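Long-range contacts in type I polyketide synthase PikAII (PDB 3QP9), which probably epimerises the alpha-substituent of a carrier-bound beta-keto polyketide intermediate without reducing it, as a C2-type ketoreductase domain of a modular synthase: residues L280-P285 with V320-T325; V346-P351 with L397-S402. One frame throughout, in Å; residues are numbered along the deposited sequence.

In the fold
Both contacts lie in the Rossmann-fold ketoreductase domain and join neighbouring strands of its parallel sheet. Interaction 1 pairs strand 278-283 with the outermost strand, 316-321, whereas interaction 2 pairs strands 343-348 and 396-402, nearer the centre of the molecule. Strand 253-256 runs between the two pairs, and their centres are 13 Å apart. Along the chain interaction 1 is complete before interaction 2 begins. Helix 363-386 serves both, packing on Leu324 in the first and on His348 and Leu399 in the second. All four segments include the C-terminal ends of their strands, the end where active relatives hold their nicotinamide cofactor, although a C2-type domain is not expected to carry out the reduction.

Interaction 1 (L280-P285 with V320-T325); sequences LLHTTP and VTCDLT
His282 sends its imidazole across to the loop that follows strand 316-321, where NE2 donates to Cys322 O at 2.7 Å. The carbonyl oxygen sits near the ring plane, and the N-H...O angle is 151°. Leu324 comes from the opposite direction and lays CD1 over the ring centre, 3.8 Å from the centroid, a CH-pi contact. With CG anti to the backbone N (chi1 155°), the ring of His282 reaches forward into this loop, gripped at an edge and on a face. The backbones pair as parallel strands: Val320 N donates to Leu281 O at 2.9 Å, and Thr283 N to Val320 O at 3.0 Å. Beyond them the chains diverge. On the sheet face away from His282, the hydroxyl of Thr321 donates to that of Thr283, OG1 to OG1 at 3.1 Å. At one end Leu280 CD1 makes an apolar contact with Val320 CG2 at 4.0 Å; at the other Pro285 sets its ring against the Cys322-Asp323 peptide, CD 3.6 Å from Cys322 O. Thr284 OG1 turns to Glu260. Strand 253-256 flanks 278-283 on its other side, while helix 327-335 packs against Leu280, Cys322 and Leu324, and helix 363-386 also touches Leu324.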
ATOM      1  N   LEU A 280     -22.775 -14.584   3.412  1.00 27.76           N
ATOM      2  CA  LEU A 280     -22.300 -15.320   2.280  1.00 28.63           C
ATOM      3  C   LEU A 280     -20.820 -15.502   2.560  1.00 28.68           C
ATOM      4  O   LEU A 280     -20.130 -14.539   2.757  1.00 29.53           O
ATOM      5  CB  LEU A 280     -22.527 -14.521   0.976  1.00 29.68           C
ATOM      6  CG  LEU A 280     -21.866 -15.216  -0.252  1.00 31.04           C
ATOM      7  CD1 LEU A 280     -22.402 -16.647  -0.409  1.00 30.39           C
ATOM      8  CD2 LEU A 280     -22.242 -14.400  -1.415  1.00 35.34           C
ATOM      9  N   LEU A 281     -20.354 -16.731   2.601  1.00 30.31           N
ATOM     10  CA  LEU A 281     -19.008 -17.016   3.056  1.00 30.26           C
ATOM     11  C   LEU A 281     -18.256 -17.571   1.857  1.00 31.83           C
ATOM     12  O   LEU A 281     -18.648 -18.609   1.328  1.00 33.16           O
ATOM     13  CB  LEU A 281     -19.009 -18.094   4.161  1.00 29.51           C
ATOM     14  CG  LEU A 281     -19.839 -17.752   5.396  1.00 32.37           C
ATOM     15  CD1 LEU A 281     -19.666 -18.839   6.332  1.00 36.32           C
ATOM     16  CD2 LEU A 281     -19.357 -16.440   6.018  1.00 36.62           C
ATOM     17  N   HIS A 282     -17.168 -16.904   1.449  1.00 32.33           N
ATOM     18  CA  HIS A 282     -16.344 -17.384   0.314  1.00 33.53           C
ATOM     19  C   HIS A 282     -15.111 -18.041   0.900  1.00 34.42           C
ATOM     20  O   HIS A 282     -14.573 -17.554   1.943  1.00 34.28           O
ATOM     21  CB  HIS A 282     -15.963 -16.231  -0.611  1.00 34.46           C
ATOM     22  CG  HIS A 282     -14.715 -16.487  -1.378  1.00 33.40           C
ATOM     23  ND1 HIS A 282     -13.464 -16.421  -0.796  1.00 35.40           N
ATOM     24  CD2 HIS A 282     -14.532 -16.944  -2.632  1.00 34.41           C
ATOM     25  CE1 HIS A 282     -12.554 -16.756  -1.694  1.00 36.25           C
ATOM     26  NE2 HIS A 282     -13.182 -17.071  -2.819  1.00 33.61           N
ATOM     27  N   THR A 283     -14.720 -19.176   0.313  1.00 36.01           N
ATOM     28  CA  THR A 283     -13.444 -19.810   0.631  1.00 39.80           C
ATOM     29  C   THR A 283     -12.566 -19.982  -0.577  1.00 42.00           C
ATOM     30  O   THR A 283     -13.030 -20.222  -1.684  1.00 40.87           O
ATOM     31  CB  THR A 283     -13.510 -21.184   1.338  1.00 39.88           C
ATOM     32  OG1 THR A 283     -14.030 -22.171   0.433  1.00 41.50           O
ATOM     33  CG2 THR A 283     -14.368 -21.080   2.592  1.00 42.37           C
ATOM     34  N   THR A 284     -11.280 -19.855  -0.322  1.00 45.34           N
ATOM     35  CA  THR A 284     -10.277 -19.888  -1.366  1.00 49.80           C
ATOM     36  C   THR A 284     -10.086 -21.333  -1.733  1.00 52.31           C
ATOM     37  O   THR A 284      -9.973 -22.181  -0.839  1.00 52.86           O
ATOM     38  CB  THR A 284      -8.990 -19.317  -0.828  1.00 50.45           C
ATOM     39  OG1 THR A 284      -9.309 -18.189   0.008  1.00 49.03           O
ATOM     40  CG2 THR A 284      -8.080 -18.869  -1.984  1.00 52.77           C
ATOM     41  N   PRO A 285     -10.085 -21.631  -3.039  1.00 54.93           N
ATOM     42  CA  PRO A 285     -10.023 -23.023  -3.547  1.00 57.51           C
ATOM     43  C   PRO A 285      -8.886 -23.854  -2.924  1.00 59.13           C
ATOM     44  O   PRO A 285      -7.783 -23.349  -2.803  1.00 59.72           O
ATOM     45  CB  PRO A 285      -9.795 -22.824  -5.055  1.00 58.02           C
ATOM     46  CG  PRO A 285     -10.454 -21.463  -5.334  1.00 55.76           C
ATOM     47  CD  PRO A 285     -10.060 -20.642  -4.135  1.00 54.38           C
ATOM     48  N   VAL A 320     -19.609 -20.541  -0.537  1.00 37.91           N
ATOM     49  CA  VAL A 320     -19.285 -20.657  -1.958  1.00 38.68           C
ATOM     50  C   VAL A 320     -17.736 -20.708  -2.150  1.00 39.91           C
ATOM     51  O   VAL A 320     -16.969 -20.163  -1.350  1.00 37.77           O
ATOM     52  CB  VAL A 320     -19.899 -19.502  -2.808  1.00 39.56           C
ATOM     53  CG1 VAL A 320     -19.372 -19.596  -4.233  1.00 43.94           C
ATOM     54  CG2 VAL A 320     -21.412 -19.597  -2.870  1.00 36.26           C
ATOM     55  N   THR A 321     -17.279 -21.388  -3.193  1.00 40.70           N
ATOM     56  CA  THR A 321     -15.853 -21.538  -3.409  1.00 41.41           C
ATOM     57  C   THR A 321     -15.484 -21.207  -4.839  1.00 41.87           C
ATOM     58  O   THR A 321     -15.984 -21.815  -5.767  1.00 41.95           O
ATOM     59  CB  THR A 321     -15.408 -22.986  -3.076  1.00 43.96           C
ATOM     60  OG1 THR A 321     -15.895 -23.318  -1.770  1.00 45.22           O
ATOM     61  CG2 THR A 321     -13.881 -23.109  -3.099  1.00 42.92           C
ATOM     62  N   CYS A 322     -14.565 -20.267  -5.012  1.00 42.08           N
ATOM     63  CA  CYS A 322     -14.052 -19.884  -6.349  1.00 41.85           C
ATOM     64  C   CYS A 322     -12.901 -18.894  -6.201  1.00 41.35           C
ATOM     65  O   CYS A 322     -12.651 -18.375  -5.094  1.00 39.19           O
ATOM     66  CB  CYS A 322     -15.122 -19.279  -7.223  1.00 42.71           C
ATOM     67  SG  CYS A 322     -15.693 -17.730  -6.501  1.00 45.38           S
ATOM     68  N   ASP A 323     -12.165 -18.732  -7.313  1.00 40.64           N
ATOM     69  CA  ASP A 323     -10.981 -17.921  -7.394  1.00 39.68           C
ATOM     70  C   ASP A 323     -11.428 -16.486  -7.649  1.00 38.61           C
ATOM     71  O   ASP A 323     -11.839 -16.130  -8.742  1.00 37.73           O
ATOM     72  CB  ASP A 323     -10.071 -18.461  -8.496  1.00 40.75           C
ATOM     73  CG  ASP A 323      -8.816 -17.634  -8.688  1.00 43.19           C
ATOM     74  OD1 ASP A 323      -8.122 -17.937  -9.707  1.00 42.47           O
ATOM     75  OD2 ASP A 323      -8.523 -16.690  -7.851  1.00 39.63           O
ATOM     76  N   LEU A 324     -11.378 -15.660  -6.607  1.00 36.82           N
ATOM     77  CA  LEU A 324     -11.807 -14.262  -6.755  1.00 36.18           C
ATOM     78  C   LEU A 324     -10.797 -13.435  -7.606  1.00 36.02           C
ATOM     79  O   LEU A 324     -11.104 -12.331  -7.957  1.00 34.13           O
ATOM     80  CB  LEU A 324     -11.998 -13.635  -5.370  1.00 35.00           C
ATOM     81  CG  LEU A 324     -13.269 -14.054  -4.580  1.00 35.08           C
ATOM     82  CD1 LEU A 324     -13.284 -13.262  -3.271  1.00 34.61           C
ATOM     83  CD2 LEU A 324     -14.563 -13.882  -5.322  1.00 32.64           C
ATOM     84  N   THR A 325      -9.604 -13.967  -7.934  1.00 35.27           N
ATOM     85  CA  THR A 325      -8.675 -13.264  -8.839  1.00 35.63           C
ATOM     86  C   THR A 325      -9.173 -13.450 -10.300  1.00 37.13           C
ATOM     87  O   THR A 325      -8.682 -12.796 -11.221  1.00 34.87           O
ATOM     88  CB  THR A 325      -7.188 -13.748  -8.690  1.00 37.38           C
ATOM     89  OG1 THR A 325      -7.104 -15.109  -9.126  1.00 36.46           O
ATOM     90  CG2 THR A 325      -6.772 -13.665  -7.236  1.00 36.29           C
TER

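Interaction 2 (V346-P351 with L397-S402)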
ATOM      1  N   VAL A 346     -19.190  -5.990   2.285  1.00 25.76           N
ATOM      2  CA  VAL A 346     -18.201  -7.009   1.961  1.00 27.33           C
ATOM      3  C   VAL A 346     -16.970  -6.890   2.908  1.00 28.76           C
ATOM      4  O   VAL A 346     -16.433  -5.752   3.067  1.00 30.81           O
ATOM      5  CB  VAL A 346     -17.738  -6.849   0.457  1.00 26.65           C
ATOM      6  CG1 VAL A 346     -16.609  -7.832   0.147  1.00 26.99           C
ATOM      7  CG2 VAL A 346     -18.811  -7.142  -0.431  1.00 27.83           C
ATOM      8  N   LEU A 347     -16.556  -8.001   3.558  1.00 27.46           N
ATOM      9  CA  LEU A 347     -15.378  -8.051   4.353  1.00 28.72           C
ATOM     10  C   LEU A 347     -14.391  -8.873   3.576  1.00 28.12           C
ATOM     11  O   LEU A 347     -14.547 -10.074   3.457  1.00 28.56           O
ATOM     12  CB  LEU A 347     -15.508  -8.632   5.803  1.00 25.44           C
ATOM     13  CG  LEU A 347     -16.559  -7.874   6.617  1.00 28.84           C
ATOM     14  CD1 LEU A 347     -16.515  -8.370   8.115  1.00 26.24           C
ATOM     15  CD2 LEU A 347     -16.261  -6.386   6.606  1.00 30.73           C
ATOM     16  N   HIS A 348     -13.420  -8.186   2.989  1.00 27.66           N
ATOM     17  CA  HIS A 348     -12.455  -8.869   2.137  1.00 29.43           C
ATOM     18  C   HIS A 348     -11.135  -9.190   2.814  1.00 30.22           C
ATOM     19  O   HIS A 348     -10.399  -8.272   3.117  1.00 31.32           O
ATOM     20  CB  HIS A 348     -12.239  -8.157   0.779  1.00 28.66           C
ATOM     21  CG  HIS A 348     -11.357  -8.953  -0.151  1.00 33.08           C
ATOM     22  ND1 HIS A 348     -10.300  -8.397  -0.847  1.00 35.23           N
ATOM     23  CD2 HIS A 348     -11.370 -10.269  -0.476  1.00 28.54           C
ATOM     24  CE1 HIS A 348      -9.709  -9.334  -1.577  1.00 24.63           C
ATOM     25  NE2 HIS A 348     -10.332 -10.488  -1.359  1.00 36.13           N
ATOM     26  N   LEU A 349     -10.830 -10.482   3.011  1.00 30.07           N
ATOM     27  CA  LEU A 349      -9.650 -10.912   3.772  1.00 32.82           C
ATOM     28  C   LEU A 349      -8.786 -11.744   2.846  1.00 33.33           C
ATOM     29  O   LEU A 349      -8.954 -12.960   2.788  1.00 33.09           O
ATOM     30  CB  LEU A 349     -10.004 -11.708   5.051  1.00 30.34           C
ATOM     31  CG  LEU A 349     -10.720 -10.899   6.139  1.00 33.00           C
ATOM     32  CD1 LEU A 349     -12.240 -10.763   5.826  1.00 29.76           C
ATOM     33  CD2 LEU A 349     -10.492 -11.600   7.562  1.00 35.23           C
ATOM     34  N   PRO A 350      -7.919 -11.079   2.057  1.00 35.40           N
ATOM     35  CA  PRO A 350      -7.085 -11.822   1.128  1.00 36.29           C
ATOM     36  C   PRO A 350      -6.080 -12.684   1.827  1.00 38.06           C
ATOM     37  O   PRO A 350      -5.708 -12.402   2.970  1.00 36.37           O
ATOM     38  CB  PRO A 350      -6.394 -10.734   0.298  1.00 36.85           C
ATOM     39  CG  PRO A 350      -6.436  -9.504   1.136  1.00 34.37           C
ATOM     40  CD  PRO A 350      -7.798  -9.616   1.828  1.00 35.11           C
ATOM     41  N   PRO A 351      -5.646 -13.741   1.139  1.00 40.11           N
ATOM     42  CA  PRO A 351      -4.762 -14.715   1.783  1.00 40.92           C
ATOM     43  C   PRO A 351      -3.438 -14.122   2.216  1.00 41.08           C
ATOM     44  O   PRO A 351      -2.936 -13.110   1.674  1.00 39.30           O
ATOM     45  CB  PRO A 351      -4.655 -15.871   0.735  1.00 41.93           C
ATOM     46  CG  PRO A 351      -4.975 -15.269  -0.556  1.00 41.28           C
ATOM     47  CD  PRO A 351      -6.003 -14.143  -0.243  1.00 41.14           C
ATOM     48  N   LEU A 397     -17.402  -1.795   1.121  1.00 27.57           N
ATOM     49  CA  LEU A 397     -16.363  -2.715   0.786  1.00 28.46           C
ATOM     50  C   LEU A 397     -15.173  -2.438   1.711  1.00 28.67           C
ATOM     51  O   LEU A 397     -14.567  -1.318   1.659  1.00 30.91           O
ATOM     52  CB  LEU A 397     -15.962  -2.548  -0.674  1.00 27.48           C
ATOM     53  CG  LEU A 397     -14.720  -3.386  -1.114  1.00 25.03           C
ATOM     54  CD1 LEU A 397     -14.888  -4.960  -1.092  1.00 23.90           C
ATOM     55  CD2 LEU A 397     -14.369  -2.995  -2.525  1.00 29.37           C
ATOM     56  N   VAL A 398     -14.894  -3.402   2.590  1.00 26.58           N
ATOM     57  CA  VAL A 398     -13.931  -3.289   3.576  1.00 25.87           C
ATOM     58  C   VAL A 398     -12.777  -4.182   3.218  1.00 26.12           C
ATOM     59  O   VAL A 398     -12.898  -5.415   3.147  1.00 27.91           O
ATOM     60  CB  VAL A 398     -14.491  -3.704   4.987  1.00 25.90           C
ATOM     61  CG1 VAL A 398     -13.428  -3.486   6.057  1.00 25.24           C
ATOM     62  CG2 VAL A 398     -15.754  -2.926   5.252  1.00 25.16           C
ATOM     63  N   LEU A 399     -11.628  -3.552   2.947  1.00 25.44           N
ATOM     64  CA  LEU A 399     -10.344  -4.260   2.658  1.00 26.24           C
ATOM     65  C   LEU A 399      -9.445  -4.415   3.861  1.00 27.81           C
ATOM     66  O   LEU A 399      -9.146  -3.430   4.628  1.00 27.17           O
ATOM     67  CB  LEU A 399      -9.617  -3.424   1.572  1.00 25.73           C
ATOM     68  CG  LEU A 399     -10.537  -3.029   0.410  1.00 25.85           C
ATOM     69  CD1 LEU A 399      -9.714  -2.203  -0.733  1.00 27.31           C
ATOM     70  CD2 LEU A 399     -11.138  -4.306  -0.251  1.00 30.08           C
ATOM     71  N   PHE A 400      -8.978  -5.635   4.064  1.00 30.69           N
ATOM     72  CA  PHE A 400      -8.001  -5.917   5.122  1.00 30.14           C
ATOM     73  C   PHE A 400      -6.598  -5.746   4.547  1.00 30.91           C
ATOM     74  O   PHE A 400      -6.143  -6.571   3.782  1.00 30.44           O
ATOM     75  CB  PHE A 400      -8.203  -7.355   5.697  1.00 27.45           C
ATOM     76  CG  PHE A 400      -9.295  -7.439   6.761  1.00 31.14           C
ATOM     77  CD1 PHE A 400     -10.481  -6.766   6.621  1.00 32.57           C
ATOM     78  CD2 PHE A 400      -9.114  -8.206   7.921  1.00 27.62           C
ATOM     79  CE1 PHE A 400     -11.462  -6.852   7.614  1.00 38.90           C
ATOM     80  CE2 PHE A 400     -10.098  -8.270   8.931  1.00 29.54           C
ATOM     81  CZ  PHE A 400     -11.235  -7.615   8.810  1.00 30.28           C
ATOM     82  N   SER A 401      -5.931  -4.651   4.968  1.00 30.45           N
ATOM     83  CA  SER A 401      -4.590  -4.354   4.579  1.00 30.51           C
ATOM     84  C   SER A 401      -3.693  -4.588   5.804  1.00 28.69           C
ATOM     85  O   SER A 401      -4.074  -5.286   6.769  1.00 27.70           O
ATOM     86  CB  SER A 401      -4.580  -2.894   4.074  1.00 30.28           C
ATOM     87  OG  SER A 401      -3.291  -2.332   3.834  1.00 32.82           O
ATOM     88  N   SER A 402      -2.523  -3.977   5.815  1.00 29.20           N
ATOM     89  CA  SER A 402      -1.482  -4.370   6.783  1.00 26.61           C
ATOM     90  C   SER A 402      -0.598  -3.178   7.084  1.00 26.76           C
ATOM     91  O   SER A 402      -0.332  -2.380   6.201  1.00 25.35           O
ATOM     92  CB  SER A 402      -0.637  -5.484   6.173  1.00 29.00           C
ATOM     93  OG  SER A 402       0.619  -5.560   6.799  1.00 27.95           O
TER
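Two neighbouring parallel strands of the Rossmann fold, 343-348 and 396-402, meet here in the buried part of the ketoreductase sheet, linked along the chain through helix 363-386. The axes of segments 346-348 and 397-402 approach to 4.9 Å and lie 13° from parallel. Three backbone bonds hold the ladder: Val398 N to Val346 O at 2.8 Å, His348 N to Val398 O at 2.8 Å, and Phe400 N to His348 O at 3.1 Å. Val398 is thus held through both its N-H and its carbonyl. Side chains alternate between the two faces. On one, Val346 and Leu397 lie side by side, CG1 against CD1 at 3.6 Å, and the CB of His348 rests near Leu399 CD2; helix 363-386 closes over His348 and Leu399. On the other, Leu347 points the same way as Val398, its CD2 reaching Val398 CB at 3.6 Å, and helix 262-274 packs on Leu347 and Leu349. Past the last bridge, strand 396-402 continues while its partner becomes a loop that begins at Leu349, whose N donates to Thr257 OG1, and goes on to Pro350, which rests against Phe400 O. Lys373 binds Pro351 O in the same loop. Phe400 also meets the ring of Trp441, on the adjoining strand 435-441. With its CG beside the backbone N (chi1 -67°), Leu349 lies alongside Phe400 and sets CG over one ring face, 3.8 Å from the centroid and displaced toward the rim, while its CD2 touches Phe400 CE2 at 3.6 Å.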